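Local coordinates for Mlr6093 protein (PDB 2QJ8) that is probably a zinc-dependent hydrolase of the aspartoacylase family, acting on ester bonds or on carbon-nitrogen bonds of linear amides, at residues V69-E74 with G232-K237. Numbering follows the deposited sequence.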
# COMPACT_ATOMS: atom_id res chain seq x y z
N VAL A 69 -13.79 15.22 -13.36
CA VAL A 69 -15.24 15.43 -13.36
C VAL A 69 -15.62 16.85 -12.94
O VAL A 69 -16.50 17.46 -13.55
CB VAL A 69 -15.99 14.38 -12.50
CG1 VAL A 69 -17.43 14.81 -12.23
CG2 VAL A 69 -15.96 13.02 -13.18
N LYS A 70 -14.95 17.39 -11.94
CA LYS A 70 -15.20 18.76 -11.49
C LYS A 70 -14.52 19.88 -12.30
O LYS A 70 -15.02 21.01 -12.32
CB LYS A 70 -14.81 18.89 -10.00
CG LYS A 70 -15.78 18.19 -9.06
CD LYS A 70 -15.38 18.35 -7.61
N TRP A 71 -13.41 19.56 -12.97
CA TRP A 71 -12.60 20.53 -13.71
C TRP A 71 -12.98 20.69 -15.16
O TRP A 71 -12.93 21.80 -15.68
CB TRP A 71 -11.12 20.14 -13.59
CG TRP A 71 -10.13 20.89 -14.40
CD1 TRP A 71 -9.66 22.14 -14.17
CD2 TRP A 71 -9.39 20.38 -15.51
NE1 TRP A 71 -8.69 22.46 -15.09
CE2 TRP A 71 -8.52 21.40 -15.93
CE3 TRP A 71 -9.41 19.18 -16.20
CZ2 TRP A 71 -7.65 21.24 -17.01
CZ3 TRP A 71 -8.56 19.03 -17.29
CH2 TRP A 71 -7.69 20.05 -17.67
N LEU A 72 -13.37 19.60 -15.81
CA LEU A 72 -13.73 19.63 -17.21
C LEU A 72 -14.93 20.50 -17.64
O LEU A 72 -14.92 20.97 -18.78
CB LEU A 72 -13.91 18.22 -17.76
CG LEU A 72 -12.62 17.44 -17.90
CD1 LEU A 72 -13.02 16.00 -18.18
CD2 LEU A 72 -11.68 18.04 -18.97
N PRO A 73 -15.97 20.66 -16.79
CA PRO A 73 -17.03 21.60 -17.16
C PRO A 73 -16.55 23.01 -17.56
O PRO A 73 -17.15 23.58 -18.46
CB PRO A 73 -17.93 21.63 -15.93
CG PRO A 73 -17.80 20.19 -15.38
CD PRO A 73 -16.32 19.91 -15.56
N GLU A 74 -15.50 23.56 -16.91
CA GLU A 74 -14.92 24.86 -17.30
C GLU A 74 -13.75 24.73 -18.31
O GLU A 74 -13.67 25.52 -19.25
CB GLU A 74 -14.49 25.69 -16.06
CG GLU A 74 -15.66 26.13 -15.14
CD GLU A 74 -16.67 27.08 -15.82
OE1 GLU A 74 -16.30 28.25 -16.09
OE2 GLU A 74 -17.84 26.65 -16.03
N GLY A 232 -6.23 17.79 -28.01
CA GLY A 232 -7.07 18.86 -28.47
C GLY A 232 -8.39 19.05 -27.74
O GLY A 232 -9.28 19.70 -28.28
N LEU A 233 -8.50 18.54 -26.52
CA LEU A 233 -9.74 18.63 -25.74
C LEU A 233 -9.77 19.77 -24.72
O LEU A 233 -10.82 20.21 -24.35
CB LEU A 233 -9.99 17.31 -25.03
CG LEU A 233 -10.45 16.16 -25.93
CD1 LEU A 233 -10.23 14.81 -25.27
CD2 LEU A 233 -11.92 16.34 -26.34
N VAL A 234 -8.60 20.19 -24.27
CA VAL A 234 -8.44 21.28 -23.31
C VAL A 234 -7.39 22.20 -23.94
O VAL A 234 -6.42 21.74 -24.54
CB VAL A 234 -8.00 20.68 -21.96
CG1 VAL A 234 -7.55 21.72 -20.98
CG2 VAL A 234 -9.16 19.84 -21.37
N LYS A 235 -7.60 23.50 -23.85
CA LYS A 235 -6.65 24.46 -24.42
C LYS A 235 -5.68 24.89 -23.33
O LYS A 235 -6.07 25.06 -22.16
CB LYS A 235 -7.39 25.68 -24.99
N GLY A 236 -4.42 25.06 -23.69
CA GLY A 236 -3.43 25.50 -22.73
C GLY A 236 -2.05 25.31 -23.30
O GLY A 236 -1.90 25.21 -24.52
N LYS A 237 -1.06 25.31 -22.40
CA LYS A 237 0.35 25.07 -22.74
C LYS A 237 0.79 23.99 -21.78
O LYS A 237 0.81 24.21 -20.55
CB LYS A 237 1.21 26.33 -22.52
CG LYS A 237 0.95 27.47 -23.51
CD LYS A 237 1.65 27.23 -24.86
CE LYS A 237 1.12 28.15 -25.94
NZ LYS A 237 -0.31 27.83 -26.28
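Leu72, in the kinked last turns of helix 60-75, faces Val234 of the loop after helix 218-230 with 8.2 Å between their CA atoms, a spacing that side chains alone bridge. Val234 has an extended backbone and points its short, branched side chain at the helix, where its two methyls divide the work. CG1, anti to the backbone N (chi1 169°), reaches the far end of the Trp71 indole, 3.7 Å from CH2, approaching the ring obliquely. CG2 lies 3.9 Å from Leu72 CD2 and also 4.0 Å from Trp71 CH2, so the valine sits against the junction of the two larger side chains. A beta-branched side chain suits this place because it offers two apolar surfaces close to the backbone. Trp71 spans the distance by its length: with CG anti to its own backbone N (chi1 173°), the benzo ring is carried out to meet Val234 from the opposite direction. Leu72 meets the valine at about a right angle with a single methyl. The interface is small, 102 Å² over both sides, and wholly apolar. The chain turns into this loop at Gly232, whose positive phi of 75° closes a Schellman motif, a conformation easily adopted without a side chain. Pro73, lacking an N-H, accounts for part of the helix kink. Leu72 also packs on Ile81 and Ile83 of strand 79-84, while Trp71 and Val234 both touch Leu228 of helix 218-230; the contact thus sets the loop that follows helix 218-230 against the C-terminal part of helix 60-75, beside strand 79-84, whose Ile81 also receives Leu233.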